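Local coordinates for putative sortase (Streptococcus pneumoniae, PDB 2W1K), which probably acts as a class C sortase, a cysteine transpeptidase that joins pilin subunits covalently during assembly of the pneumococcal pilus, at residues M20-E23 against Q24-S28; A92-D95 against G96-L99; I152-P155 against S156-E159; G81-Y84 against H85-G88. All blocks are in the same frame, centred on the assembly; numbering follows the deposited sequence.

Contact 1: M20-E23 against Q24-S28; sequences MYQE and QQNHS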
ATOM      1  N   MET A  20     -13.690 -14.600   5.583  1.00 27.82           N
ATOM      2  CA  MET A  20     -12.990 -13.364   5.884  1.00 28.87           C
ATOM      3  C   MET A  20     -12.555 -12.530   4.627  1.00 27.47           C
ATOM      4  O   MET A  20     -12.684 -11.327   4.585  1.00 29.45           O
ATOM      5  CB  MET A  20     -11.811 -13.637   6.798  1.00 27.72           C
ATOM      6  CG  MET A  20     -12.268 -13.955   8.194  1.00 33.89           C
ATOM      7  SD  MET A  20     -10.885 -14.827   9.057  1.00 46.76           S
ATOM      8  CE  MET A  20     -11.675 -15.665  10.484  1.00 49.23           C
ATOM      9  N   TYR A  21     -12.115 -13.194   3.589  1.00 26.70           N
ATOM     10  CA  TYR A  21     -11.593 -12.552   2.463  1.00 27.14           C
ATOM     11  C   TYR A  21     -12.774 -11.849   1.761  1.00 28.14           C
ATOM     12  O   TYR A  21     -12.663 -10.685   1.283  1.00 30.32           O
ATOM     13  CB  TYR A  21     -10.972 -13.632   1.526  1.00 26.76           C
ATOM     14  CG  TYR A  21     -10.830 -13.181   0.044  1.00 29.68           C
ATOM     15  CD1 TYR A  21      -9.768 -12.371  -0.376  1.00 27.59           C
ATOM     16  CD2 TYR A  21     -11.804 -13.517  -0.911  1.00 27.37           C
ATOM     17  CE1 TYR A  21      -9.681 -11.937  -1.719  1.00 26.63           C
ATOM     18  CE2 TYR A  21     -11.735 -13.063  -2.220  1.00 27.80           C
ATOM     19  CZ  TYR A  21     -10.660 -12.319  -2.641  1.00 29.06           C
ATOM     20  OH  TYR A  21     -10.578 -11.944  -3.998  1.00 28.19           O
ATOM     21  N   GLN A  22     -13.885 -12.541   1.653  1.00 27.06           N
ATOM     22  CA  GLN A  22     -15.043 -11.944   0.931  1.00 28.99           C
ATOM     23  C   GLN A  22     -15.646 -10.739   1.734  1.00 28.53           C
ATOM     24  O   GLN A  22     -16.140  -9.732   1.164  1.00 28.75           O
ATOM     25  CB  GLN A  22     -16.148 -13.000   0.664  1.00 27.87           C
ATOM     26  CG  GLN A  22     -17.207 -12.552  -0.363  1.00 28.50           C
ATOM     27  CD  GLN A  22     -16.626 -12.139  -1.727  1.00 31.90           C
ATOM     28  OE1 GLN A  22     -16.810 -10.992  -2.147  1.00 36.46           O
ATOM     29  NE2 GLN A  22     -15.890 -13.043  -2.395  1.00 30.17           N
ATOM     30  N   GLU A  23     -15.599 -10.857   3.058  1.00 26.11           N
ATOM     31  CA  GLU A  23     -15.991  -9.757   3.867  1.00 27.06           C
ATOM     32  C   GLU A  23     -14.997  -8.545   3.711  1.00 27.43           C
ATOM     33  O   GLU A  23     -15.428  -7.393   3.583  1.00 28.03           O
ATOM     34  CB  GLU A  23     -16.093 -10.224   5.302  1.00 25.73           C
ATOM     35  CG  GLU A  23     -16.473  -9.150   6.218  1.00 34.11           C
ATOM     36  CD  GLU A  23     -16.589  -9.644   7.671  1.00 44.73           C
ATOM     37  OE1 GLU A  23     -15.860 -10.624   8.069  1.00 49.78           O
ATOM     38  OE2 GLU A  23     -17.396  -9.046   8.423  1.00 43.55           O
ATOM     39  N   GLN A  24     -13.684  -8.788   3.645  1.00 28.13           N
ATOM     40  CA  GLN A  24     -12.755  -7.663   3.372  1.00 28.60           C
ATOM     41  C   GLN A  24     -12.954  -7.080   1.979  1.00 27.58           C
ATOM     42  O   GLN A  24     -12.747  -5.888   1.783  1.00 28.42           O
ATOM     43  CB  GLN A  24     -11.269  -8.073   3.460  1.00 28.76           C
ATOM     44  CG  GLN A  24     -10.821  -8.536   4.814  1.00 32.12           C
ATOM     45  CD  GLN A  24     -10.640  -7.389   5.765  1.00 34.63           C
ATOM     46  OE1 GLN A  24      -9.600  -6.702   5.685  1.00 31.66           O
ATOM     47  NE2 GLN A  24     -11.639  -7.159   6.696  1.00 30.16           N
ATOM     48  N   GLN A  25     -13.197  -7.941   0.998  1.00 28.25           N
ATOM     49  CA  GLN A  25     -13.531  -7.466  -0.335  1.00 27.52           C
ATOM     50  C   GLN A  25     -14.697  -6.495  -0.308  1.00 27.79           C
ATOM     51  O   GLN A  25     -14.648  -5.350  -0.823  1.00 26.75           O
ATOM     52  CB  GLN A  25     -13.813  -8.711  -1.230  1.00 28.71           C
ATOM     53  CG  GLN A  25     -12.515  -9.507  -1.582  1.00 25.28           C
ATOM     54  CD  GLN A  25     -11.728  -8.874  -2.677  1.00 32.26           C
ATOM     55  OE1 GLN A  25     -12.234  -8.769  -3.857  1.00 30.83           O
ATOM     56  NE2 GLN A  25     -10.487  -8.456  -2.367  1.00 28.07           N
ATOM     57  N   ASN A  26     -15.790  -6.918   0.320  1.00 27.84           N
ATOM     58  CA  ASN A  26     -16.996  -6.116   0.276  1.00 26.24           C
ATOM     59  C   ASN A  26     -16.877  -4.819   1.138  1.00 25.91           C
ATOM     60  O   ASN A  26     -17.304  -3.758   0.741  1.00 25.06           O
ATOM     61  CB  ASN A  26     -18.072  -6.969   0.851  1.00 24.96           C
ATOM     62  CG  ASN A  26     -18.496  -8.130  -0.103  1.00 30.55           C
ATOM     63  OD1 ASN A  26     -18.017  -8.273  -1.255  1.00 29.29           O
ATOM     64  ND2 ASN A  26     -19.441  -8.928   0.382  1.00 28.07           N
ATOM     65  N   HIS A  27     -16.306  -4.904   2.341  1.00 26.96           N
ATOM     66  CA  HIS A  27     -15.998  -3.719   3.128  1.00 26.50           C
ATOM     67  C   HIS A  27     -15.077  -2.759   2.407  1.00 28.02           C
ATOM     68  O   HIS A  27     -15.205  -1.516   2.613  1.00 29.68           O
ATOM     69  CB  HIS A  27     -15.423  -4.099   4.496  1.00 24.12           C
ATOM     70  CG  HIS A  27     -16.423  -4.862   5.322  1.00 31.17           C
ATOM     71  ND1 HIS A  27     -16.136  -5.419   6.545  1.00 30.32           N
ATOM     72  CD2 HIS A  27     -17.739  -5.159   5.073  1.00 30.80           C
ATOM     73  CE1 HIS A  27     -17.215  -6.031   7.016  1.00 33.99           C
ATOM     74  NE2 HIS A  27     -18.203  -5.879   6.144  1.00 35.34           N
ATOM     75  N   SER A  28     -14.086  -3.297   1.661  1.00 24.71           N
ATOM     76  CA  SER A  28     -13.202  -2.416   0.921  1.00 26.23           C
ATOM     77  C   SER A  28     -13.927  -1.722  -0.256  1.00 26.98           C
ATOM     78  O   SER A  28     -13.691  -0.526  -0.554  1.00 27.21           O
ATOM     79  CB  SER A  28     -11.982  -3.214   0.327  1.00 25.07           C
ATOM     80  OG  SER A  28     -11.183  -3.809   1.374  1.00 23.74           O
TER
HETATM   81  O   HOH W   1     -12.731 -10.116   7.192  1.00 57.59           O
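Tyr21 carries the side chain of Gln25 on one face of its ring: Gln25 CG stands 3.7 Å from the ring centroid, 18° off the normal, a CH-pi contact one helical turn along. Gln25 bends at chi2, which lays its amide nearly parallel to the ring, the two planes 9° apart, with Gln25 CD 3.5 Å from Tyr21 OH. The polar ends are held by others: Tyr21 OH bonds to Glu141, while Gln25 NE2 reaches a bound MES molecule, probably from the crystallisation liquor. On another side of the helix the extended chain of Glu23 runs to the His27 ring, where Glu23 CG and OE2 both approach His27 CE1, CG at 3.3 Å; carboxylate and ring are steeply inclined, and His27 ND1 is engaged by the carbonyl of Val56. Water 1 bridges Met20 O and Glu23 OE1, with a weak third bond from Gln24 NE2. Gln24 O accepts from Ser28 N and from Ser28 OG at 2.6 Å, the two coming from opposite faces of its plane. With the straight bond from His27 N to Glu23 O (2.9 Å, 171°), these i to i+4 pairings are those of the regular alpha helix 18-34, tied by Tyr21 to strand 141-153.

Contact 2: A92-D95 against G96-L99; sequences AHVD and GTPL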
ATOM      1  N   ALA A  92       1.527   2.019   5.505  1.00 28.47           N
ATOM      2  CA  ALA A  92       0.124   2.390   5.926  1.00 28.51           C
ATOM      3  C   ALA A  92      -0.619   2.985   4.765  1.00 29.43           C
ATOM      4  O   ALA A  92      -0.119   3.926   4.137  1.00 28.46           O
ATOM      5  CB  ALA A  92       0.114   3.369   7.062  1.00 28.66           C
ATOM      6  N   HIS A  93      -1.832   2.461   4.482  1.00 27.78           N
ATOM      7  CA  HIS A  93      -2.644   3.034   3.441  1.00 26.30           C
ATOM      8  C   HIS A  93      -3.069   4.441   3.877  1.00 27.03           C
ATOM      9  O   HIS A  93      -3.332   4.684   5.075  1.00 26.73           O
ATOM     10  CB  HIS A  93      -3.856   2.134   3.183  1.00 24.39           C
ATOM     11  CG  HIS A  93      -4.893   2.788   2.349  1.00 27.51           C
ATOM     12  ND1 HIS A  93      -5.916   3.538   2.905  1.00 24.52           N
ATOM     13  CD2 HIS A  93      -5.055   2.854   0.991  1.00 23.45           C
ATOM     14  CE1 HIS A  93      -6.644   4.049   1.935  1.00 24.32           C
ATOM     15  NE2 HIS A  93      -6.149   3.662   0.770  1.00 23.06           N
ATOM     16  N   VAL A  94      -3.068   5.379   2.926  1.00 25.46           N
ATOM     17  CA  VAL A  94      -3.467   6.800   3.130  1.00 26.55           C
ATOM     18  C   VAL A  94      -4.975   7.013   2.985  1.00 27.69           C
ATOM     19  O   VAL A  94      -5.553   6.889   1.910  1.00 28.38           O
ATOM     20  CB  VAL A  94      -2.640   7.712   2.191  1.00 27.27           C
ATOM     21  CG1 VAL A  94      -3.052   9.222   2.345  1.00 26.25           C
ATOM     22  CG2 VAL A  94      -1.087   7.558   2.636  1.00 23.54           C
ATOM     23  N   ASP A  95      -5.628   7.265   4.113  1.00 28.88           N
ATOM     24  CA  ASP A  95      -7.056   7.526   4.131  1.00 28.36           C
ATOM     25  C   ASP A  95      -7.418   8.613   3.122  1.00 28.78           C
ATOM     26  O   ASP A  95      -6.749   9.680   3.053  1.00 30.97           O
ATOM     27  CB  ASP A  95      -7.471   7.942   5.524  1.00 27.52           C
ATOM     28  CG  ASP A  95      -9.023   8.129   5.656  1.00 31.71           C
ATOM     29  OD1 ASP A  95      -9.814   7.203   5.386  1.00 32.33           O
ATOM     30  OD2 ASP A  95      -9.479   9.230   5.993  1.00 32.77           O
ATOM     31  N   GLY A  96      -8.500   8.372   2.373  1.00 28.26           N
ATOM     32  CA  GLY A  96      -9.064   9.333   1.496  1.00 26.68           C
ATOM     33  C   GLY A  96      -8.562   8.929   0.079  1.00 27.81           C
ATOM     34  O   GLY A  96      -8.909   9.551  -0.930  1.00 27.31           O
ATOM     35  N   THR A  97      -7.702   7.929   0.003  1.00 28.12           N
ATOM     36  CA  THR A  97      -7.395   7.292  -1.331  1.00 28.23           C
ATOM     37  C   THR A  97      -8.015   5.875  -1.312  1.00 28.85           C
ATOM     38  O   THR A  97      -8.141   5.241  -0.250  1.00 31.05           O
ATOM     39  CB  THR A  97      -5.904   7.224  -1.664  1.00 27.29           C
ATOM     40  OG1 THR A  97      -5.265   6.238  -0.827  1.00 27.64           O
ATOM     41  CG2 THR A  97      -5.281   8.674  -1.450  1.00 27.31           C
ATOM     42  N   PRO A  98      -8.421   5.387  -2.494  1.00 28.49           N
ATOM     43  CA  PRO A  98      -9.016   4.075  -2.527  1.00 27.52           C
ATOM     44  C   PRO A  98      -8.098   2.978  -1.989  1.00 28.28           C
ATOM     45  O   PRO A  98      -6.847   3.016  -2.090  1.00 29.56           O
ATOM     46  CB  PRO A  98      -9.418   3.897  -4.031  1.00 27.20           C
ATOM     47  CG  PRO A  98      -8.323   4.779  -4.786  1.00 29.22           C
ATOM     48  CD  PRO A  98      -8.316   6.023  -3.834  1.00 28.23           C
ATOM     49  N   LEU A  99      -8.716   1.972  -1.449  1.00 26.53           N
ATOM     50  CA  LEU A  99      -7.990   0.694  -1.211  1.00 27.75           C
ATOM     51  C   LEU A  99      -7.661   0.032  -2.587  1.00 27.10           C
ATOM     52  O   LEU A  99      -8.342   0.282  -3.621  1.00 26.03           O
ATOM     53  CB  LEU A  99      -8.858  -0.257  -0.329  1.00 25.51           C
ATOM     54  CG  LEU A  99      -9.141   0.432   1.030  1.00 24.55           C
ATOM     55  CD1 LEU A  99     -10.336  -0.300   1.810  1.00 27.23           C
ATOM     56  CD2 LEU A  99      -7.888   0.364   1.991  1.00 17.62           C
TER
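Gly96 follows Asp95 in a type II beta turn that runs from Val94 to Thr97. Its positive phi is a backbone shape natural to glycine. Thr97 closes the turn with two bonds to one acceptor: its N donates to Val94 O at 3.1 Å, and its hydroxyl OG1 donates to the same oxygen at 2.8 Å, lying in the carbonyl plane. With chi1 at 72°, OG1 sits between the backbone N and the carbonyl carbon and is turned back to Val94; it is also bonded to Val109 of strand 106-111. The carbonyls of Thr97 and Pro98 both face the edge of the His93 ring. His93 NE2 lies 2.7 Å from Thr97 O and 3.0 Å from Pro98 O, giving two weak, bent bonds, the first at only 119°. Leu99 finishes the wrap by setting CD2 over the centre of the ring, 3.7 Å from its centroid and 2° off the normal, a CH-pi contact. Two carbonyls beside NE2 are consistent with a proton on that nitrogen; as His93 ND1 is bonded to the Tyr54 hydroxyl, bonds at both nitrogens probably limit rotation of the buried ring, which links strand 91-93 to this loop.

Contact 3: I152-P155 against S156-E159; sequences IILP and SEWE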
ATOM      1  N   ILE A 152       8.051  14.367  -7.469  1.00 39.90           N
ATOM      2  CA  ILE A 152       8.361  15.015  -6.201  1.00 40.00           C
ATOM      3  C   ILE A 152       7.252  16.020  -5.952  1.00 39.69           C
ATOM      4  O   ILE A 152       6.871  16.760  -6.844  1.00 38.93           O
ATOM      5  CB  ILE A 152       9.743  15.696  -6.161  1.00 39.46           C
ATOM      6  CG1 ILE A 152      10.825  14.652  -6.302  1.00 39.72           C
ATOM      7  CG2 ILE A 152       9.920  16.499  -4.854  1.00 38.12           C
ATOM      8  CD1 ILE A 152      10.936  13.797  -5.128  1.00 41.07           C
ATOM      9  N   ILE A 153       6.650  15.993  -4.756  1.00 39.83           N
ATOM     10  CA  ILE A 153       5.607  17.019  -4.527  1.00 39.06           C
ATOM     11  C   ILE A 153       5.830  17.727  -3.219  1.00 38.55           C
ATOM     12  O   ILE A 153       6.622  17.233  -2.418  1.00 40.40           O
ATOM     13  CB  ILE A 153       4.183  16.402  -4.607  1.00 39.68           C
ATOM     14  CG1 ILE A 153       3.890  15.534  -3.326  1.00 35.81           C
ATOM     15  CG2 ILE A 153       4.016  15.717  -6.001  1.00 37.44           C
ATOM     16  CD1 ILE A 153       2.438  15.132  -3.201  1.00 35.01           C
ATOM     17  N   LEU A 154       5.111  18.829  -2.975  1.00 37.31           N
ATOM     18  CA  LEU A 154       5.104  19.492  -1.652  1.00 38.02           C
ATOM     19  C   LEU A 154       4.034  18.826  -0.782  1.00 37.60           C
ATOM     20  O   LEU A 154       2.986  18.430  -1.324  1.00 36.53           O
ATOM     21  CB  LEU A 154       4.727  21.001  -1.815  1.00 38.83           C
ATOM     22  CG  LEU A 154       5.699  21.901  -2.613  1.00 41.06           C
ATOM     23  CD1 LEU A 154       5.423  23.429  -2.330  1.00 37.85           C
ATOM     24  CD2 LEU A 154       7.114  21.507  -2.246  1.00 38.73           C
ATOM     25  N   PRO A 155       4.263  18.695   0.546  1.00 37.02           N
ATOM     26  CA  PRO A 155       3.278  18.083   1.445  1.00 38.61           C
ATOM     27  C   PRO A 155       1.867  18.739   1.406  1.00 41.34           C
ATOM     28  O   PRO A 155       0.881  18.089   1.711  1.00 43.29           O
ATOM     29  CB  PRO A 155       3.841  18.365   2.811  1.00 37.45           C
ATOM     30  CG  PRO A 155       5.247  18.597   2.632  1.00 37.93           C
ATOM     31  CD  PRO A 155       5.487  19.097   1.265  1.00 37.90           C
ATOM     32  N   SER A 156       1.767  20.017   1.066  1.00 42.41           N
ATOM     33  CA  SER A 156       0.470  20.685   1.042  1.00 43.05           C
ATOM     34  C   SER A 156      -0.303  20.374  -0.230  1.00 43.49           C
ATOM     35  O   SER A 156      -1.503  20.743  -0.372  1.00 43.99           O
ATOM     36  CB  SER A 156       0.742  22.192   1.077  1.00 44.25           C
ATOM     37  OG  SER A 156       1.621  22.552  -0.004  1.00 46.01           O
ATOM     38  N   GLU A 157       0.395  19.749  -1.181  1.00 43.06           N
ATOM     39  CA  GLU A 157      -0.184  19.462  -2.482  1.00 42.87           C
ATOM     40  C   GLU A 157      -0.936  18.143  -2.572  1.00 42.18           C
ATOM     41  O   GLU A 157      -0.763  17.390  -3.537  1.00 41.00           O
ATOM     42  CB  GLU A 157       0.875  19.523  -3.585  1.00 42.84           C
ATOM     43  CG  GLU A 157       1.248  20.911  -3.894  1.00 44.52           C
ATOM     44  CD  GLU A 157       2.442  20.980  -4.795  1.00 48.29           C
ATOM     45  OE1 GLU A 157       3.178  19.979  -4.890  1.00 51.49           O
ATOM     46  OE2 GLU A 157       2.677  22.061  -5.384  1.00 52.48           O
ATOM     47  N   TRP A 158      -1.849  17.961  -1.617  1.00 42.48           N
ATOM     48  CA  TRP A 158      -2.676  16.768  -1.472  1.00 42.38           C
ATOM     49  C   TRP A 158      -3.468  16.399  -2.734  1.00 41.50           C
ATOM     50  O   TRP A 158      -3.659  15.208  -2.996  1.00 42.57           O
ATOM     51  CB  TRP A 158      -3.559  16.890  -0.222  1.00 41.87           C
ATOM     52  CG  TRP A 158      -4.658  17.909  -0.359  1.00 45.17           C
ATOM     53  CD1 TRP A 158      -4.679  19.205   0.142  1.00 46.16           C
ATOM     54  CD2 TRP A 158      -5.929  17.726  -1.042  1.00 46.67           C
ATOM     55  NE1 TRP A 158      -5.881  19.829  -0.192  1.00 44.27           N
ATOM     56  CE2 TRP A 158      -6.658  18.950  -0.916  1.00 47.68           C
ATOM     57  CE3 TRP A 158      -6.505  16.658  -1.752  1.00 40.58           C
ATOM     58  CZ2 TRP A 158      -7.934  19.118  -1.470  1.00 48.93           C
ATOM     59  CZ3 TRP A 158      -7.725  16.837  -2.328  1.00 47.39           C
ATOM     60  CH2 TRP A 158      -8.455  18.053  -2.171  1.00 49.07           C
ATOM     61  N   GLU A 159      -3.884  17.383  -3.535  1.00 39.94           N
ATOM     62  CA  GLU A 159      -4.513  17.085  -4.793  1.00 39.78           C
ATOM     63  C   GLU A 159      -3.641  16.202  -5.712  1.00 39.01           C
ATOM     64  O   GLU A 159      -4.151  15.455  -6.531  1.00 37.91           O
ATOM     65  CB  GLU A 159      -4.950  18.352  -5.524  1.00 41.71           C
ATOM     66  CG  GLU A 159      -5.838  19.301  -4.702  1.00 45.02           C
ATOM     67  CD  GLU A 159      -5.063  20.407  -3.908  1.00 51.87           C
ATOM     68  OE1 GLU A 159      -3.785  20.346  -3.762  1.00 48.54           O
ATOM     69  OE2 GLU A 159      -5.779  21.375  -3.444  1.00 53.98           O
TER
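Glu157 reaches its carboxylate back to the start of the turn, and OE1 takes the backbone N-H of Leu154 at 3.0 Å in a nearly straight bond (168°). The donor comes from above the carboxylate plane, 47° out of it. Glu157 N donates to Leu154 O at 2.9 Å, so the two residues clasp each other through one side-chain and one main-chain bond. Apolar atoms also close in on Glu157 OE1, which lies 3.6 Å from Leu154 CB and 3.7 Å from Ile153 CB. Placing CG anti to the carbonyl carbon (chi1 -75°) and extending the chain beyond it carries the acid back to Leu154. Around this pair runs a type I beta turn from Leu154 to Glu157, with Pro155 and Ser156 at its corners; Glu157 is also the centre of an inverse gamma turn, marked by a weak bond of 3.1 Å from Trp158 N to Ser156 O. Farther out, Ile153 ends strand 141-153 and pairs through its backbone with Arg184, on which Pro155 also rests. Lys160 makes a salt bridge to Glu157 OE1, so that oxygen receives an amide N-H and an ammonium group, which would probably stabilise the negative charge of the carboxylate.

Contact 4: G81-Y84 against H85-G88; sequences GADY and HHLG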
ATOM      1  N   GLY A  81      -4.616   3.541   7.486  1.00 28.14           N
ATOM      2  CA  GLY A  81      -4.446   4.831   8.161  1.00 27.47           C
ATOM      3  C   GLY A  81      -3.013   5.154   8.610  1.00 27.68           C
ATOM      4  O   GLY A  81      -2.390   4.399   9.307  1.00 27.97           O
ATOM      5  N   ALA A  82      -2.480   6.278   8.165  1.00 28.52           N
ATOM      6  CA  ALA A  82      -1.068   6.437   8.153  1.00 29.67           C
ATOM      7  C   ALA A  82      -0.829   7.384   9.325  1.00 30.16           C
ATOM      8  O   ALA A  82      -0.765   8.551   9.109  1.00 30.52           O
ATOM      9  CB  ALA A  82      -0.615   7.136   6.781  1.00 29.00           C
ATOM     10  N   ASP A  83      -0.800   6.896  10.551  1.00 29.23           N
ATOM     11  CA  ASP A  83      -0.438   7.744  11.707  1.00 27.89           C
ATOM     12  C   ASP A  83       0.965   7.277  12.178  1.00 26.74           C
ATOM     13  O   ASP A  83       1.557   6.331  11.642  1.00 25.21           O
ATOM     14  CB  ASP A  83      -1.456   7.599  12.838  1.00 24.57           C
ATOM     15  CG  ASP A  83      -1.699   6.141  13.177  1.00 31.02           C
ATOM     16  OD1 ASP A  83      -0.804   5.310  12.881  1.00 31.08           O
ATOM     17  OD2 ASP A  83      -2.809   5.763  13.618  1.00 31.73           O
ATOM     18  N   TYR A  84       1.461   7.923  13.217  1.00 26.62           N
ATOM     19  CA  TYR A  84       2.744   7.611  13.807  1.00 27.88           C
ATOM     20  C   TYR A  84       2.814   6.175  14.216  1.00 26.38           C
ATOM     21  O   TYR A  84       3.835   5.550  14.035  1.00 26.55           O
ATOM     22  CB  TYR A  84       2.908   8.483  15.084  1.00 28.69           C
ATOM     23  CG  TYR A  84       4.204   8.278  15.859  1.00 36.33           C
ATOM     24  CD1 TYR A  84       5.315   9.189  15.681  1.00 43.11           C
ATOM     25  CD2 TYR A  84       4.370   7.204  16.778  1.00 38.65           C
ATOM     26  CE1 TYR A  84       6.549   9.058  16.436  1.00 41.07           C
ATOM     27  CE2 TYR A  84       5.616   7.049  17.496  1.00 38.72           C
ATOM     28  CZ  TYR A  84       6.673   7.988  17.308  1.00 40.30           C
ATOM     29  OH  TYR A  84       7.848   7.851  17.989  1.00 46.26           O
ATOM     30  N   HIS A  85       1.751   5.684  14.863  1.00 26.62           N
ATOM     31  CA  HIS A  85       1.692   4.341  15.416  1.00 28.48           C
ATOM     32  C   HIS A  85       1.860   3.349  14.295  1.00 30.05           C
ATOM     33  O   HIS A  85       2.808   2.539  14.318  1.00 29.68           O
ATOM     34  CB  HIS A  85       0.358   4.196  16.164  1.00 30.69           C
ATOM     35  CG  HIS A  85       0.001   2.801  16.579  1.00 34.24           C
ATOM     36  ND1 HIS A  85      -1.251   2.243  16.353  1.00 35.49           N
ATOM     37  CD2 HIS A  85       0.741   1.829  17.184  1.00 40.45           C
ATOM     38  CE1 HIS A  85      -1.262   0.995  16.809  1.00 36.09           C
ATOM     39  NE2 HIS A  85      -0.084   0.729  17.353  1.00 36.71           N
ATOM     40  N   HIS A  86       0.974   3.386  13.296  1.00 29.77           N
ATOM     41  CA  HIS A  86       1.084   2.452  12.157  1.00 30.63           C
ATOM     42  C   HIS A  86       2.385   2.583  11.340  1.00 30.30           C
ATOM     43  O   HIS A  86       2.989   1.599  10.863  1.00 30.39           O
ATOM     44  CB  HIS A  86      -0.082   2.623  11.156  1.00 26.75           C
ATOM     45  CG  HIS A  86      -1.396   2.172  11.690  1.00 30.79           C
ATOM     46  ND1 HIS A  86      -2.613   2.602  11.182  1.00 26.72           N
ATOM     47  CD2 HIS A  86      -1.690   1.398  12.777  1.00 31.51           C
ATOM     48  CE1 HIS A  86      -3.583   2.118  11.934  1.00 22.31           C
ATOM     49  NE2 HIS A  86      -3.048   1.351  12.877  1.00 26.94           N
ATOM     50  N   LEU A  87       2.794   3.811  11.100  1.00 31.00           N
ATOM     51  CA  LEU A  87       4.030   3.996  10.352  1.00 28.85           C
ATOM     52  C   LEU A  87       5.267   3.564  11.121  1.00 30.50           C
ATOM     53  O   LEU A  87       6.324   3.365  10.506  1.00 29.26           O
ATOM     54  CB  LEU A  87       4.201   5.439   9.913  1.00 29.96           C
ATOM     55  CG  LEU A  87       3.262   5.870   8.746  1.00 28.35           C
ATOM     56  CD1 LEU A  87       3.439   7.391   8.492  1.00 28.75           C
ATOM     57  CD2 LEU A  87       3.514   5.017   7.484  1.00 29.47           C
ATOM     58  N   GLY A  88       5.126   3.415  12.450  1.00 28.74           N
ATOM     59  CA  GLY A  88       6.215   2.880  13.260  1.00 30.21           C
ATOM     60  C   GLY A  88       6.237   1.368  13.133  1.00 32.94           C
ATOM     61  O   GLY A  88       7.245   0.720  13.462  1.00 31.36           O
TER
HETATM   62  O   HOH W   2      -3.013   3.696  15.465  1.00 36.99           O
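The His86 ring has Asp83 OD2 above one face, 4.0 Å from the plane and displaced toward the rim, and water 2 lies over the same face, also toward the rim. At its edge ND1 donates to Gly81 O at 2.6 Å, and the oxygen lies nearly in the ring plane. The carboxylate of Asp83 is inclined to the imidazole by 49°. The ring of Tyr79 meets that of His86 with the planes nearly parallel, and His86 NE2 is bonded to Asp61, so both nitrogens are engaged and the ring cannot easily turn. Asp83 is the N-cap of helix 84-89: OD1 accepts from His86 N at 2.7 Å, met nearly along the C-O axis. A chi1 of 51° holds the carboxylate between the backbone N and the carbonyl carbon, where it can reach the helix's first turn; the helix end there would probably help to stabilise its charge. Its other oxygen, OD2, receives a bond from water 2 at 2.8 Å, and the same water is paired with His85 ND1. Behind the cap, Leu87 N donates to Asp83 O at 2.9 Å, the first turn of helical bonding. Leu87 CD1 reaches back to Ala82 CB at 4.4 Å, and both side chains rest on Ala92 of strand 91-93.

In the fold
Along the chain the order is contact 1, contact 4, contact 2, contact 3. Contact 1 lies on helix 18-34; the other three fall in the sortase domain. Contacts 4 and 2 are neighbours, their centres 12 Å apart: helix 84-89 leads into strand 91-93, His93 O probably bonds to Gly81 N, and Ala92 packs on Ala82 and Leu87. Contact 2 also meets contact 1, Ser28 OG lying 3.6 Å from Leu99 CD1, which brings helix 18-34 against the loop after strand 91-93. Contacts 2 and 3 reach the same mixed sheet, 15 Å between centres, without touching. Contact 3 lies about 31 Å from contact 1, centre to centre, so the set spans the fold.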